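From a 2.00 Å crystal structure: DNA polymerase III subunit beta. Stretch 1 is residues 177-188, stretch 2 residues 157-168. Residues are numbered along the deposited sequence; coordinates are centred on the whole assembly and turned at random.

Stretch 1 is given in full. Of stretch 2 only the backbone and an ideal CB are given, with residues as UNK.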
ATOM      1  N   ILE A 177       4.577  12.634 -26.770  1.00 33.69           N
ATOM      2  CA  ILE A 177       5.633  12.215 -27.692  1.00 35.39           C
ATOM      3  C   ILE A 177       6.935  12.090 -26.927  1.00 35.65           C
ATOM      4  O   ILE A 177       7.252  12.933 -26.084  1.00 35.20           O
ATOM      5  CB  ILE A 177       5.838  13.281 -28.793  1.00 37.32           C
ATOM      6  CG1 ILE A 177       4.568  13.454 -29.633  1.00 35.97           C
ATOM      7  CG2 ILE A 177       7.052  12.968 -29.687  1.00 39.72           C
ATOM      8  CD1 ILE A 177       4.596  14.702 -30.481  1.00 36.87           C
ATOM      9  N   ARG A 178       7.686  11.018 -27.184  1.00 35.07           N
ATOM     10  CA  ARG A 178       9.071  10.967 -26.760  1.00 36.42           C
ATOM     11  C   ARG A 178       9.952  10.378 -27.859  1.00 38.85           C
ATOM     12  O   ARG A 178       9.669   9.290 -28.364  1.00 37.09           O
ATOM     13  CB  ARG A 178       9.236  10.174 -25.469  1.00 37.60           C
ATOM     14  CG  ARG A 178      10.649  10.306 -24.897  1.00 41.17           C
ATOM     15  CD  ARG A 178      10.665  10.453 -23.390  1.00 42.30           C
ATOM     16  NE  ARG A 178      11.976  10.894 -22.920  1.00 43.91           N
ATOM     17  CZ  ARG A 178      12.276  11.151 -21.652  1.00 44.77           C
ATOM     18  NH1 ARG A 178      11.359  11.034 -20.701  1.00 44.11           N
ATOM     19  NH2 ARG A 178      13.502  11.550 -21.338  1.00 47.91           N
ATOM     20  N   ASP A 179      10.984  11.128 -28.229  1.00 42.15           N
ATOM     21  CA  ASP A 179      12.030  10.703 -29.168  1.00 45.77           C
ATOM     22  C   ASP A 179      13.137  10.055 -28.372  1.00 47.75           C
ATOM     23  O   ASP A 179      13.448  10.509 -27.270  1.00 49.60           O
ATOM     24  CB  ASP A 179      12.609  11.910 -29.927  1.00 47.57           C
ATOM     25  CG  ASP A 179      11.650  12.470 -30.960  1.00 48.97           C
ATOM     26  OD1 ASP A 179      11.074  11.680 -31.738  1.00 50.48           O
ATOM     27  OD2 ASP A 179      11.439  13.698 -30.995  1.00 51.79           O
ATOM     28  N   PHE A 180      13.730   8.998 -28.924  1.00 48.44           N
ATOM     29  CA  PHE A 180      14.823   8.300 -28.262  1.00 50.76           C
ATOM     30  C   PHE A 180      15.793   7.661 -29.282  1.00 52.38           C
ATOM     31  O   PHE A 180      15.407   7.411 -30.420  1.00 51.50           O
ATOM     32  CB  PHE A 180      14.245   7.257 -27.293  1.00 47.88           C
ATOM     33  CG  PHE A 180      13.400   6.198 -27.953  1.00 45.12           C
ATOM     34  CD1 PHE A 180      12.076   6.439 -28.269  1.00 44.02           C
ATOM     35  CD2 PHE A 180      13.933   4.942 -28.237  1.00 47.71           C
ATOM     36  CE1 PHE A 180      11.295   5.462 -28.875  1.00 43.73           C
ATOM     37  CE2 PHE A 180      13.158   3.956 -28.843  1.00 44.24           C
ATOM     38  CZ  PHE A 180      11.837   4.216 -29.159  1.00 43.44           C
ATOM     39  N   PRO A 181      17.061   7.414 -28.883  1.00 57.61           N
ATOM     40  CA  PRO A 181      18.030   6.774 -29.794  1.00 59.84           C
ATOM     41  C   PRO A 181      17.598   5.388 -30.277  1.00 60.78           C
ATOM     42  O   PRO A 181      17.055   4.594 -29.504  1.00 57.09           O
ATOM     43  CB  PRO A 181      19.304   6.658 -28.944  1.00 62.85           C
ATOM     44  CG  PRO A 181      19.138   7.645 -27.840  1.00 62.60           C
ATOM     45  CD  PRO A 181      17.669   7.751 -27.583  1.00 59.01           C
ATOM     46  N   ALA A 182      17.852   5.100 -31.548  1.00 65.97           N
ATOM     47  CA  ALA A 182      17.484   3.812 -32.122  1.00 69.57           C
ATOM     48  C   ALA A 182      18.556   3.323 -33.101  1.00 78.11           C
ATOM     49  O   ALA A 182      19.223   4.122 -33.767  1.00 79.49           O
ATOM     50  CB  ALA A 182      16.129   3.913 -32.809  1.00 68.17           C
ATOM     51  N   SER A 183      18.745   2.007 -33.150  1.00 84.53           N
ATOM     52  CA  SER A 183      19.530   1.380 -34.211  1.00 92.29           C
ATOM     53  C   SER A 183      18.480   1.104 -35.271  1.00 92.95           C
ATOM     54  O   SER A 183      17.906   0.014 -35.345  1.00 96.21           O
ATOM     55  CB  SER A 183      20.219   0.106 -33.718  1.00 93.98           C
ATOM     56  OG  SER A 183      21.204  -0.332 -34.637  1.00100.01           O
ATOM     57  N   GLY A 184      18.218   2.131 -36.072  1.00 93.43           N
ATOM     58  CA  GLY A 184      16.875   2.341 -36.593  1.00 90.99           C
ATOM     59  C   GLY A 184      16.701   2.282 -38.091  1.00 90.49           C
ATOM     60  O   GLY A 184      16.987   3.241 -38.791  1.00 95.66           O
ATOM     61  N   ASP A 185      16.248   1.143 -38.588  1.00 85.80           N
ATOM     62  CA  ASP A 185      15.567   1.107 -39.861  1.00 83.11           C
ATOM     63  C   ASP A 185      14.517   0.014 -39.727  1.00 78.42           C
ATOM     64  O   ASP A 185      14.806  -1.153 -39.958  1.00 82.03           O
ATOM     65  CB  ASP A 185      16.555   0.805 -40.979  1.00 88.39           C
ATOM     66  CG  ASP A 185      16.083   1.317 -42.336  1.00 91.50           C
ATOM     67  OD1 ASP A 185      15.445   2.396 -42.401  1.00 89.52           O
ATOM     68  OD2 ASP A 185      16.369   0.637 -43.343  1.00 93.85           O
ATOM     69  N   GLY A 186      13.315   0.387 -39.301  1.00 69.21           N
ATOM     70  CA  GLY A 186      12.239  -0.582 -39.085  1.00 66.12           C
ATOM     71  C   GLY A 186      10.896  -0.024 -39.490  1.00 61.97           C
ATOM     72  O   GLY A 186      10.813   1.064 -40.036  1.00 60.18           O
ATOM     73  N   LYS A 187       9.830  -0.762 -39.230  1.00 59.10           N
ATOM     74  CA  LYS A 187       8.524  -0.277 -39.667  1.00 58.23           C
ATOM     75  C   LYS A 187       7.693   0.290 -38.521  1.00 52.39           C
ATOM     76  O   LYS A 187       7.888  -0.056 -37.354  1.00 52.34           O
ATOM     77  CB  LYS A 187       7.746  -1.346 -40.436  1.00 61.20           C
ATOM     78  CG  LYS A 187       7.289  -2.544 -39.631  1.00 60.12           C
ATOM     79  CD  LYS A 187       6.381  -3.432 -40.464  1.00 62.57           C
ATOM     80  CE  LYS A 187       5.766  -4.533 -39.626  1.00 62.16           C
ATOM     81  NZ  LYS A 187       4.952  -5.431 -40.490  1.00 64.65           N
ATOM     82  N   ASN A 188       6.758   1.159 -38.879  1.00 49.69           N
ATOM     83  CA  ASN A 188       5.869   1.749 -37.909  1.00 49.15           C
ATOM     84  C   ASN A 188       4.903   0.706 -37.372  1.00 45.95           C
ATOM     85  O   ASN A 188       4.386  -0.121 -38.130  1.00 41.85           O
ATOM     86  CB  ASN A 188       5.110   2.937 -38.489  1.00 50.91           C
ATOM     87  CG  ASN A 188       6.012   4.120 -38.778  1.00 52.39           C
ATOM     88  OD1 ASN A 188       7.245   4.036 -38.656  1.00 56.54           O
ATOM     89  ND2 ASN A 188       5.408   5.219 -39.189  1.00 51.54           N
ATOM     90  N   UNK A 157       1.896   4.482 -30.907  1.00 33.32           N
ATOM     91  CA  UNK A 157       2.598   4.389 -32.177  1.00 35.00           C
ATOM     92  C   UNK A 157       4.102   4.380 -31.928  1.00 36.10           C
ATOM     93  O   UNK A 157       4.587   5.146 -31.119  1.00 34.99           O
ATOM     94  CB  UNK A 157       2.208   5.544 -33.101  1.00 35.00           C
ATOM     95  N   UNK A 158       4.815   3.501 -32.628  1.00 36.77           N
ATOM     96  CA  UNK A 158       6.273   3.555 -32.693  1.00 37.84           C
ATOM     97  C   UNK A 158       6.682   3.916 -34.122  1.00 38.75           C
ATOM     98  O   UNK A 158       6.249   3.266 -35.073  1.00 42.05           O
ATOM     99  CB  UNK A 158       6.896   2.226 -32.262  1.00 37.84           C
ATOM    100  N   UNK A 159       7.495   4.959 -34.263  1.00 40.88           N
ATOM    101  CA  UNK A 159       8.021   5.415 -35.551  1.00 43.40           C
ATOM    102  C   UNK A 159       9.527   5.260 -35.568  1.00 46.10           C
ATOM    103  O   UNK A 159      10.183   5.571 -34.567  1.00 45.26           O
ATOM    104  CB  UNK A 159       7.630   6.869 -35.823  1.00 43.40           C
ATOM    105  N   UNK A 160      10.080   4.825 -36.699  1.00 48.14           N
ATOM    106  CA  UNK A 160      11.534   4.814 -36.896  1.00 53.21           C
ATOM    107  C   UNK A 160      11.981   5.916 -37.826  1.00 57.58           C
ATOM    108  O   UNK A 160      11.328   6.188 -38.837  1.00 58.99           O
ATOM    109  CB  UNK A 160      11.990   3.462 -37.447  1.00 53.21           C
ATOM    110  N   UNK A 161      13.090   6.566 -37.467  1.00 59.73           N
ATOM    111  CA  UNK A 161      13.675   7.662 -38.257  1.00 64.03           C
ATOM    112  C   UNK A 161      15.177   7.543 -38.267  1.00 67.75           C
ATOM    113  O   UNK A 161      15.875   8.445 -37.800  1.00 69.69           O
ATOM    114  CB  UNK A 161      13.259   9.027 -37.705  1.00 64.03           C
ATOM    115  N   UNK A 162      15.690   6.420 -38.761  1.00 70.95           N
ATOM    116  CA  UNK A 162      17.130   6.272 -38.980  1.00 74.67           C
ATOM    117  C   UNK A 162      17.957   6.151 -37.707  1.00 75.47           C
ATOM    118  O   UNK A 162      18.059   5.079 -37.123  1.00 75.19           O
ATOM    119  CB  UNK A 162      17.643   7.466 -39.788  1.00 74.67           C
ATOM    120  N   UNK A 163      18.556   7.262 -37.283  1.00 75.90           N
ATOM    121  CA  UNK A 163      19.352   7.299 -36.054  1.00 76.33           C
ATOM    122  C   UNK A 163      18.489   7.384 -34.781  1.00 71.98           C
ATOM    123  O   UNK A 163      19.001   7.253 -33.670  1.00 71.16           O
ATOM    124  CB  UNK A 163      20.311   8.491 -36.103  1.00 76.33           C
ATOM    125  N   UNK A 164      17.189   7.613 -34.932  1.00 67.52           N
ATOM    126  CA  UNK A 164      16.314   7.737 -33.759  1.00 61.85           C
ATOM    127  C   UNK A 164      14.922   7.190 -34.036  1.00 57.72           C
ATOM    128  O   UNK A 164      14.552   6.909 -35.180  1.00 59.60           O
ATOM    129  CB  UNK A 164      16.215   9.200 -33.321  1.00 61.85           C
ATOM    130  N   UNK A 165      14.175   7.013 -32.957  1.00 49.51           N
ATOM    131  CA  UNK A 165      12.818   6.516 -33.019  1.00 46.30           C
ATOM    132  C   UNK A 165      11.929   7.401 -32.138  1.00 43.74           C
ATOM    133  O   UNK A 165      12.429   8.222 -31.361  1.00 39.61           O
ATOM    134  CB  UNK A 165      12.752   5.052 -32.581  1.00 46.30           C
ATOM    135  N   UNK A 166      10.620   7.209 -32.246  1.00 40.08           N
ATOM    136  CA  UNK A 166       9.665   8.038 -31.528  1.00 39.88           C
ATOM    137  C   UNK A 166       8.464   7.207 -31.127  1.00 39.41           C
ATOM    138  O   UNK A 166       7.993   6.374 -31.912  1.00 40.98           O
ATOM    139  CB  UNK A 166       9.232   9.234 -32.377  1.00 39.88           C
ATOM    140  N   UNK A 167       7.967   7.422 -29.909  1.00 35.82           N
ATOM    141  CA  UNK A 167       6.664   6.873 -29.525  1.00 34.85           C
ATOM    142  C   UNK A 167       5.681   8.005 -29.324  1.00 33.52           C
ATOM    143  O   UNK A 167       6.054   9.078 -28.860  1.00 30.93           O
ATOM    144  CB  UNK A 167       6.772   6.026 -28.256  1.00 34.85           C
ATOM    145  N   UNK A 168       4.427   7.747 -29.689  1.00 32.66           N
ATOM    146  CA  UNK A 168       3.378   8.755 -29.647  1.00 33.85           C
ATOM    147  C   UNK A 168       2.081   8.121 -29.149  1.00 34.46           C
ATOM    148  O   UNK A 168       1.708   7.020 -29.582  1.00 34.08           O
ATOM    149  CB  UNK A 168       3.178   9.390 -31.025  1.00 33.85           C
TER

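Stretch 2 is a hairpin, and its second strand, 164-168, pairs antiparallel with strand 177-181 of stretch 1.

Position 157 points sideways, and no atom of stretch 1 lies within 5.5 Å of its ideal CB. Many side chains would fit, long ones included. It is Lys-157. Its extended chain brings CE to 3.6 Å from Asn-188 ND2.

Position 158 also starts sideways and free of neighbours. The ring of Phe-180 lies within reach of a longer side chain, so a branched apolar residue would suit. It is Leu-158, whose CD1 sits 3.8 Å from Phe-180 CZ, at the ring edge. Its backbone O receives a CA-H...O contact from Asn-188 CA at 3.2 Å.

At position 159 the bond points away overall, although the ideal CB is 4.0 Å from Asn-188 OD1. Stretch 1 sets little demand here. The residue is Glu-159. Its OE2 forms a salt bridge with Lys-157 NZ at 2.8 Å.

Position 160 points toward stretch 1, with its ideal CB 3.7 Å from Gly-186 O. The two glycines, Gly-184 and Gly-186, leave room for a flat side chain, so an aromatic, polar or not, would fit. It is His-160. Gly-186 CA lies over one ring face, 4.2 Å from the centroid, in a CH-pi contact. Lys-187 O lies at the ring edge, 3.8 Å from ND1.

Position 161 points away, and stretch 1 leaves the choice open. It is His-161, whose NE2 donates a hydrogen bond to Glu-159 OE1 at 2.6 Å.

Position 162 has phi 71° and psi -99° in a type II' turn, which favours glycine. Gly-162 is found. Its CA makes a CA-H...O contact of 3.0 Å with Gly-184 O.

Position 163 points away into open space, so polar residues suit it. It is Glu-163. Its backbone O accepts a hydrogen bond from Ala-182 N at 3.2 Å.

Position 164 points sideways, with its ideal CB 3.5 Å from Phe-180 O. A small residue would sit easily. It is Ser-164, with chi1 at 90°.

Position 165 faces Phe-180 and Ala-182: its ideal CB is 3.6 Å from both Phe-180 CZ and Ala-182 CB. Such close neighbours favour a small apolar residue. Ala-165 lays its CB over one face of the Phe-180 ring, a CH-pi contact of 4.0 Å to the centroid. Its N donates to Phe-180 O at 2.8 Å.

Position 166 shares a sheet face with Asp-179, whose carboxylate invites a basic partner, arginine or lysine. It is Arg-166. NE donates to Asp-179 OD1 at 2.8 Å and NH2 to Asp-179 OD2 at 3.0 Å, in a salt bridge. Ile-177 CG2 covers one guanidinium face.

Position 167 lies on the face of Arg-178 and Phe-180, near the latter's ring; an aliphatic residue suits. Val-167 places CG1 4.1 Å from Phe-180 CE1.

Position 168 pairs with Ile-177, so apolar residues suit. Val-168 CG1 packs 4.0 Å from Ile-177 CG1.

Stretch 2, residues 157-168: KLEHHGESARVV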
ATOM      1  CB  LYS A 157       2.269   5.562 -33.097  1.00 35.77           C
ATOM      2  CG  LYS A 157       2.730   5.352 -34.546  1.00 37.78           C
ATOM      3  CD  LYS A 157       2.751   6.661 -35.305  1.00 39.93           C
ATOM      4  CE  LYS A 157       2.980   6.506 -36.806  1.00 43.40           C
ATOM      5  NZ  LYS A 157       3.223   7.846 -37.404  1.00 43.67           N
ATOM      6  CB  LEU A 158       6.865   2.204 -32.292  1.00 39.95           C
ATOM      7  CG  LEU A 158       8.398   2.117 -32.390  1.00 44.37           C
ATOM      8  CD1 LEU A 158       9.020   3.034 -31.349  1.00 43.33           C
ATOM      9  CD2 LEU A 158       8.902   0.698 -32.185  1.00 46.20           C
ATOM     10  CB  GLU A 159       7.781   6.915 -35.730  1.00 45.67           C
ATOM     11  CG  GLU A 159       6.357   7.363 -35.894  1.00 45.35           C
ATOM     12  CD  GLU A 159       6.228   8.877 -35.941  1.00 45.40           C
ATOM     13  OE1 GLU A 159       7.247   9.587 -36.022  1.00 47.27           O
ATOM     14  OE2 GLU A 159       5.088   9.372 -35.897  1.00 45.51           O
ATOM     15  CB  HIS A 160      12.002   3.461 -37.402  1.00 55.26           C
ATOM     16  CG  HIS A 160      12.071   2.414 -36.323  1.00 55.41           C
ATOM     17  ND1 HIS A 160      11.025   1.629 -36.000  1.00 57.09           N
ATOM     18  CD2 HIS A 160      13.111   2.057 -35.473  1.00 55.34           C
ATOM     19  CE1 HIS A 160      11.387   0.802 -35.003  1.00 56.32           C
ATOM     20  NE2 HIS A 160      12.664   1.067 -34.684  1.00 54.89           N
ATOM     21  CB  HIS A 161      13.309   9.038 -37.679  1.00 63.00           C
ATOM     22  CG  HIS A 161      11.827   9.275 -37.500  1.00 62.04           C
ATOM     23  ND1 HIS A 161      11.065   9.852 -38.452  1.00 62.94           N
ATOM     24  CD2 HIS A 161      10.983   9.031 -36.412  1.00 58.58           C
ATOM     25  CE1 HIS A 161       9.790   9.950 -38.006  1.00 60.43           C
ATOM     26  NE2 HIS A 161       9.746   9.455 -36.758  1.00 56.60           N
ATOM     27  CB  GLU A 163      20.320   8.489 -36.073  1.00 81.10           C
ATOM     28  CG  GLU A 163      21.398   8.424 -37.146  1.00 85.95           C
ATOM     29  CD  GLU A 163      22.266   9.674 -37.186  1.00 90.95           C
ATOM     30  OE1 GLU A 163      22.083  10.567 -36.329  1.00 90.89           O
ATOM     31  OE2 GLU A 163      23.133   9.769 -38.078  1.00 93.43           O
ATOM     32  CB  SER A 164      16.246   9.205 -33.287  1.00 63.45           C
ATOM     33  OG  SER A 164      15.198   9.914 -33.914  1.00 62.99           O
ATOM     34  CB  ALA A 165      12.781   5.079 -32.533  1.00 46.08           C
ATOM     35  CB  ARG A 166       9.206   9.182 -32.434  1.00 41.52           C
ATOM     36  CG  ARG A 166       7.985   9.931 -31.935  1.00 40.51           C
ATOM     37  CD  ARG A 166       7.628  11.066 -32.874  1.00 42.26           C
ATOM     38  NE  ARG A 166       8.531  12.179 -32.708  1.00 43.55           N
ATOM     39  CZ  ARG A 166       8.311  13.404 -33.158  1.00 45.52           C
ATOM     40  NH1 ARG A 166       7.210  13.691 -33.848  1.00 46.53           N
ATOM     41  NH2 ARG A 166       9.201  14.348 -32.916  1.00 47.08           N
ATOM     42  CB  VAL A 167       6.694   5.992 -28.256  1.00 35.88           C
ATOM     43  CG1 VAL A 167       7.326   4.638 -28.565  1.00 36.98           C
ATOM     44  CG2 VAL A 167       7.384   6.717 -27.107  1.00 35.00           C
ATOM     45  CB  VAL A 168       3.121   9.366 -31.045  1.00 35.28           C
ATOM     46  CG1 VAL A 168       2.191  10.580 -30.965  1.00 34.57           C
ATOM     47  CG2 VAL A 168       4.424   9.744 -31.733  1.00 35.72           C
TER
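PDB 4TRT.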